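Local coordinates for aspartate semialdehyde dehydrogenase (Francisella tularensis subsp. tularensis, PDB 4WOJ), which probably catalyses the NADPH-dependent reductive dephosphorylation of L-aspartyl-4-phosphate to L-aspartate-semialdehyde, a shared step in lysine, methionine and threonine biosynthesis, at residues B[273-278]-B[347-352]; B[242-247]-B[264-269]. All coordinates share one frame; numbering follows the deposited sequence.

How the interactions relate
Both contacts belong to the dimerisation domain and to its mixed sheet, with centres about 14 Å apart. Interaction 2 comes first along the chain: helix 242-255 packs against 264-269, where strand 263-266 runs, an outermost strand of that sheet within this chain. A short connection then leads from 264-269 into 273-278, where interaction 1 pairs strand 275-284 with strand 343-351 further inside the sheet; strand 159-167 lies between 263-266 and 275-284. Interaction 1 holds His276, the predicted proton acceptor, while interaction 2 brings Glu243 close to Cys141, the predicted acyl-thioester nucleophile. Both contacts also reach the second subunit, so the catalytic centre and the dimer interface share one framework.

Interaction 1 of 2, residues B[273-278]-B[347-352]; sequences LRSHSQ and FTVGDQ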
loop_
_atom_site.group_PDB
_atom_site.type_symbol
_atom_site.label_atom_id
_atom_site.label_comp_id
_atom_site.label_asym_id
_atom_site.label_seq_id
_atom_site.Cartn_x
_atom_site.Cartn_y
_atom_site.Cartn_z
ATOM N N LEU B 273 2.910 10.002 -6.317
ATOM C CA LEU B 273 2.898 11.427 -6.402
ATOM C C LEU B 273 1.533 12.108 -6.217
ATOM O O LEU B 273 1.466 13.022 -5.400
ATOM C CB LEU B 273 3.575 11.844 -7.679
ATOM C CG LEU B 273 5.094 11.521 -7.754
ATOM C CD1 LEU B 273 5.640 11.763 -9.163
ATOM C CD2 LEU B 273 5.946 12.290 -6.750
ATOM N N ARG B 274 0.473 11.735 -6.943
ATOM C CA ARG B 274 -0.805 12.454 -6.783
ATOM C C ARG B 274 -2.081 11.638 -6.762
ATOM O O ARG B 274 -3.152 12.198 -6.578
ATOM C CB ARG B 274 -0.967 13.594 -7.792
ATOM C CG ARG B 274 -0.463 13.321 -9.192
ATOM C CD ARG B 274 -0.809 14.461 -10.125
ATOM N NE ARG B 274 -2.193 14.896 -10.083
ATOM C CZ ARG B 274 -2.648 16.012 -10.663
ATOM N NH1 ARG B 274 -1.806 16.823 -11.332
ATOM N NH2 ARG B 274 -3.951 16.332 -10.584
ATOM N N SER B 275 -1.973 10.326 -6.855
ATOM C CA SER B 275 -3.131 9.501 -6.799
ATOM C C SER B 275 -3.206 8.634 -5.530
ATOM O O SER B 275 -2.226 7.986 -5.176
ATOM C CB SER B 275 -3.182 8.641 -8.033
ATOM O OG SER B 275 -3.788 9.373 -9.068
ATOM N N HIS B 276 -4.345 8.693 -4.821
ATOM C CA HIS B 276 -4.548 7.837 -3.644
ATOM C C HIS B 276 -5.167 6.563 -4.078
ATOM O O HIS B 276 -6.102 6.591 -4.858
ATOM C CB HIS B 276 -5.418 8.476 -2.587
ATOM C CG HIS B 276 -4.751 9.618 -1.880
ATOM N ND1 HIS B 276 -3.422 9.920 -2.049
ATOM C CD2 HIS B 276 -5.230 10.527 -1.002
ATOM C CE1 HIS B 276 -3.110 10.967 -1.310
ATOM N NE2 HIS B 276 -4.191 11.358 -0.669
ATOM N N SER B 277 -4.596 5.458 -3.618
ATOM C CA SER B 277 -5.167 4.180 -3.859
ATOM C C SER B 277 -5.717 3.604 -2.544
ATOM O O SER B 277 -5.315 3.990 -1.450
ATOM C CB SER B 277 -4.182 3.222 -4.493
ATOM O OG SER B 277 -3.497 3.819 -5.560
ATOM N N GLN B 278 -6.649 2.687 -2.679
ATOM C CA GLN B 278 -7.385 2.145 -1.538
ATOM C C GLN B 278 -7.877 0.760 -1.858
ATOM O O GLN B 278 -8.614 0.587 -2.812
ATOM C CB GLN B 278 -8.625 3.012 -1.232
ATOM C CG GLN B 278 -8.327 4.277 -0.471
ATOM C CD GLN B 278 -9.525 5.096 -0.091
ATOM O OE1 GLN B 278 -9.940 5.973 -0.811
ATOM N NE2 GLN B 278 -10.033 4.867 1.110
ATOM N N PHE B 347 -10.558 -2.580 -5.174
ATOM C CA PHE B 347 -9.411 -1.664 -5.087
ATOM C C PHE B 347 -9.721 -0.466 -5.958
ATOM O O PHE B 347 -10.115 -0.636 -7.082
ATOM C CB PHE B 347 -8.131 -2.332 -5.618
ATOM C CG PHE B 347 -6.855 -1.607 -5.285
ATOM C CD1 PHE B 347 -6.241 -1.769 -4.072
ATOM C CD2 PHE B 347 -6.209 -0.799 -6.249
ATOM C CE1 PHE B 347 -5.050 -1.117 -3.787
ATOM C CE2 PHE B 347 -5.025 -0.151 -5.974
ATOM C CZ PHE B 347 -4.439 -0.304 -4.732
ATOM N N THR B 348 -9.506 0.736 -5.451
ATOM C CA THR B 348 -9.795 1.949 -6.190
ATOM C C THR B 348 -8.656 2.918 -6.168
ATOM O O THR B 348 -7.810 2.890 -5.292
ATOM C CB THR B 348 -11.095 2.673 -5.679
ATOM O OG1 THR B 348 -11.249 3.900 -6.405
ATOM C CG2 THR B 348 -11.044 2.954 -4.208
ATOM N N VAL B 349 -8.632 3.767 -7.177
ATOM C CA VAL B 349 -7.603 4.764 -7.340
ATOM C C VAL B 349 -8.243 6.041 -7.883
ATOM O O VAL B 349 -9.044 5.989 -8.821
ATOM C CB VAL B 349 -6.560 4.333 -8.372
ATOM C CG1 VAL B 349 -5.436 5.368 -8.485
ATOM C CG2 VAL B 349 -5.992 2.969 -8.024
ATOM N N GLY B 350 -7.880 7.181 -7.290
ATOM C CA GLY B 350 -8.268 8.498 -7.808
ATOM C C GLY B 350 -7.299 9.582 -7.450
ATOM O O GLY B 350 -6.414 9.388 -6.617
ATOM N N ASP B 351 -7.452 10.734 -8.092
ATOM C CA ASP B 351 -6.456 11.804 -8.046
ATOM C C ASP B 351 -6.658 12.699 -6.849
ATOM O O ASP B 351 -7.707 13.317 -6.710
ATOM C CB ASP B 351 -6.555 12.669 -9.290
ATOM C CG ASP B 351 -5.443 13.698 -9.366
ATOM O OD1 ASP B 351 -5.559 14.779 -8.753
ATOM O OD2 ASP B 351 -4.421 13.371 -9.988
ATOM N N GLN B 352 -5.648 12.805 -6.007
ATOM C CA GLN B 352 -5.773 13.531 -4.756
ATOM C C GLN B 352 -6.121 14.979 -4.941
ATOM O O GLN B 352 -6.921 15.526 -4.185
ATOM C CB GLN B 352 -4.480 13.414 -3.944
ATOM C CG GLN B 352 -4.561 14.008 -2.559
ATOM C CD GLN B 352 -3.984 15.395 -2.478
ATOM O OE1 GLN B 352 -2.888 15.647 -2.973
ATOM N NE2 GLN B 352 -4.709 16.312 -1.828
#
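One face of the His276 imidazole is covered by the aliphatic part of Gln352: Gln352 CB makes a CH-pi contact 3.9 Å from the ring centroid. Gln352 CG lies 3.3 Å from His276 NE2. Gln352 suits this place because its methylenes can lie on the ring while its OE1 reaches on to Ser171. With CG anti to the backbone N (chi1 -174°), its chain runs alongside the histidine in the same direction. The guanidinium of Arg274 is met at its edge by the Asp351 carboxylate. Arg274 NE donates to the syn lone pair of Asp351 OD2 at 2.7 Å, and Arg274 NH2 donates to Asp351 OD1 at 2.9 Å, a side-on grip although the two planes are 56° apart. Over one face of the Phe347 ring lies the Gln278 backbone, while Tyr167 meets Phe347 edge-to-face. Ser277 CB approaches Phe347 CZ obliquely, to 3.5 Å.

The strands 275-278 and 347-351 that carry these groups form an antiparallel pair in the mixed sheet of the dimerisation domain. His276 with Gly350 and Gln278 with Thr348 are hydrogen-bonded pairs, the first joined by His276 N to Gly350 O at 2.8 Å. Gln352 N donates to Arg274 O at 2.6 Å, carrying the backbone bonding just past the start of strand 275-284 and the end of strand 343-351. His276 and Gln278 project onto the face that carries helix 141-149, which places the imidazole beside Cys141, the predicted nucleophile. On the other face are Ser275, Ser277 and Val349; the small serine at 277 fits against both valine methyls, and Ser275 OG bonds to Ser324 and Asn323. Of the Asp351 oxygens, OD1 accepts Leu354 N at the start of the following helix, and OD2 accepts Gly325 N.

Interaction 2 of 2, residues B[242-247]-B[264-269]; sequences KEEYKA and DGICVR
The first turn of helix 242-255 packs against 264-269, where strand 263-266 runs, an outermost strand of the dimerisation-domain sheet within this chain. The contact centres on Cys267 between two consecutive glutamates, Glu243 and Glu244. Cys267 SG lies 3.7 Å from Glu243 CG and 3.6 Å from Glu244 CG, touching the methylenes and not the carboxylates. A cysteine is compact enough to fit here against the helix.

Glu244 then carries the polar link. Its CG stands anti to the carbonyl carbon (chi1 -63°) and the chain runs out extended, bringing Glu244 OE2 to Cys267 N at 3.0 Å. The N-H points almost straight at the oxygen (174°) and meets it on the anti side, somewhat out of the carboxylate plane. A water donates to both Glu244 OE2, at 2.7 Å, and Cys267 O, bridging them. Ile266 CG1 runs beside this acid tip, 3.4 Å from Glu244 OE2. The second oxygen, OE1, turns back to Thr241 N, just before the helix segment, and makes salt bridges with Arg333 and Lys335 of the second subunit; those two positive charges probably favour the ionised form of this buried acid.

Glu243 bends at chi2 (65°): its OE2 accepts a bond from Asn140, while Glu243 OE1 has a weak salt bridge at 3.3 Å with Lys246 NZ. The backbone conformation at Gly265 would push a CB into the preceding carbonyl oxygen, so glycine suits it; Gly265 O accepts a hydrogen bond from Lys335 NZ of the second subunit. With one acid bonded beside Cys141, the predicted nucleophile, and the next to the partner chain, this is a helix packed on the mixed sheet of a glyceraldehyde-3-phosphate dehydrogenase-like domain, where the sheet carries predicted active-site residues and helps to form the dimer interface.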
loop_
_atom_site.group_PDB
_atom_site.type_symbol
_atom_site.label_atom_id
_atom_site.label_comp_id
_atom_site.label_asym_id
_atom_site.label_seq_id
_atom_site.Cartn_x
_atom_site.Cartn_y
_atom_site.Cartn_z
ATOM N N LYS B 242 -5.273 10.916 13.133
ATOM C CA LYS B 242 -6.362 11.849 12.851
ATOM C C LYS B 242 -6.877 11.582 11.435
ATOM O O LYS B 242 -8.095 11.634 11.192
ATOM C CB LYS B 242 -5.949 13.304 13.047
ATOM C CG LYS B 242 -7.116 14.255 13.320
ATOM C CD LYS B 242 -6.663 15.464 14.139
ATOM C CE LYS B 242 -6.087 16.594 13.282
ATOM N NZ LYS B 242 -7.089 17.685 13.075
ATOM N N GLU B 243 -5.947 11.238 10.536
ATOM C CA GLU B 243 -6.277 10.860 9.156
ATOM C C GLU B 243 -7.331 9.786 9.057
ATOM O O GLU B 243 -8.216 9.861 8.202
ATOM C CB GLU B 243 -5.021 10.368 8.428
ATOM C CG GLU B 243 -5.173 10.247 6.907
ATOM C CD GLU B 243 -5.395 11.584 6.224
ATOM O OE1 GLU B 243 -5.282 12.635 6.894
ATOM O OE2 GLU B 243 -5.657 11.592 4.993
ATOM N N GLU B 244 -7.216 8.800 9.950
ATOM C CA GLU B 244 -8.085 7.607 10.011
ATOM C C GLU B 244 -9.448 7.858 10.695
ATOM O O GLU B 244 -10.478 7.388 10.234
ATOM C CB GLU B 244 -7.346 6.481 10.748
ATOM C CG GLU B 244 -6.082 6.022 10.029
ATOM C CD GLU B 244 -5.071 5.299 10.914
ATOM O OE1 GLU B 244 -5.226 5.243 12.159
ATOM O OE2 GLU B 244 -4.094 4.777 10.353
ATOM N N TYR B 245 -9.443 8.598 11.794
ATOM C CA TYR B 245 -10.687 8.993 12.460
ATOM C C TYR B 245 -11.570 9.883 11.524
ATOM O O TYR B 245 -12.785 9.861 11.622
ATOM C CB TYR B 245 -10.364 9.705 13.807
ATOM C CG TYR B 245 -11.386 10.739 14.227
ATOM C CD1 TYR B 245 -12.420 10.421 15.101
ATOM C CD2 TYR B 245 -11.326 12.041 13.718
ATOM C CE1 TYR B 245 -13.353 11.385 15.452
ATOM C CE2 TYR B 245 -12.254 13.014 14.061
ATOM C CZ TYR B 245 -13.262 12.687 14.923
ATOM O OH TYR B 245 -14.167 13.679 15.237
ATOM N N LYS B 246 -10.947 10.716 10.684
ATOM C CA LYS B 246 -11.690 11.570 9.744
ATOM C C LYS B 246 -12.643 10.771 8.885
ATOM O O LYS B 246 -13.716 11.243 8.530
ATOM C CB LYS B 246 -10.766 12.281 8.745
ATOM C CG LYS B 246 -9.939 13.409 9.318
ATOM C CD LYS B 246 -9.189 14.172 8.237
ATOM C CE LYS B 246 -8.204 15.186 8.827
ATOM N NZ LYS B 246 -6.822 14.621 8.984
ATOM N N ALA B 247 -12.209 9.590 8.479
ATOM C CA ALA B 247 -13.011 8.804 7.581
ATOM C C ALA B 247 -14.461 8.638 8.062
ATOM O O ALA B 247 -15.371 9.090 7.393
ATOM C CB ALA B 247 -12.364 7.460 7.289
ATOM N N ASP B 264 -13.177 2.217 8.995
ATOM C CA ASP B 264 -11.953 2.050 9.751
ATOM C C ASP B 264 -10.925 1.408 8.839
ATOM O O ASP B 264 -11.237 0.989 7.743
ATOM C CB ASP B 264 -12.196 1.204 11.015
ATOM C CG ASP B 264 -11.319 1.651 12.221
ATOM O OD1 ASP B 264 -10.223 2.247 11.980
ATOM O OD2 ASP B 264 -11.758 1.429 13.408
ATOM N N GLY B 265 -9.705 1.363 9.334
ATOM C CA GLY B 265 -8.606 0.716 8.691
ATOM C C GLY B 265 -7.345 1.513 8.997
ATOM O O GLY B 265 -7.258 2.193 10.032
ATOM N N ILE B 266 -6.370 1.423 8.096
ATOM C CA ILE B 266 -5.152 2.135 8.269
ATOM C C ILE B 266 -4.795 3.013 7.069
ATOM O O ILE B 266 -4.959 2.612 5.910
ATOM C CB ILE B 266 -4.026 1.160 8.506
ATOM C CG1 ILE B 266 -2.824 1.907 9.115
ATOM C CG2 ILE B 266 -3.677 0.457 7.186
ATOM C CD1 ILE B 266 -1.553 1.105 9.139
ATOM N N CYS B 267 -4.235 4.182 7.377
ATOM C CA CYS B 267 -3.757 5.114 6.376
ATOM C C CYS B 267 -2.204 5.083 6.251
ATOM O O CYS B 267 -1.488 5.284 7.213
ATOM C CB CYS B 267 -4.322 6.518 6.664
ATOM S SG CYS B 267 -6.138 6.661 6.506
ATOM N N VAL B 268 -1.706 4.851 5.045
ATOM C CA VAL B 268 -0.286 4.626 4.812
ATOM C C VAL B 268 0.217 5.521 3.687
ATOM O O VAL B 268 -0.396 5.608 2.629
ATOM C CB VAL B 268 0.002 3.177 4.414
ATOM C CG1 VAL B 268 1.511 2.889 4.387
ATOM C CG2 VAL B 268 -0.699 2.172 5.367
ATOM N N ARG B 269 1.315 6.206 3.950
ATOM C CA ARG B 269 1.957 6.995 2.965
ATOM C C ARG B 269 2.852 6.114 2.143
ATOM O O ARG B 269 3.581 5.266 2.720
ATOM C CB ARG B 269 2.791 8.083 3.647
ATOM C CG ARG B 269 3.256 9.114 2.688
ATOM C CD ARG B 269 2.093 9.942 2.229
ATOM N NE ARG B 269 1.789 10.997 3.172
ATOM C CZ ARG B 269 0.675 11.715 3.143
ATOM N NH1 ARG B 269 -0.294 11.462 2.258
ATOM N NH2 ARG B 269 0.508 12.679 4.030
HETATM O O HOH W 1 -2.035 6.371 9.619
#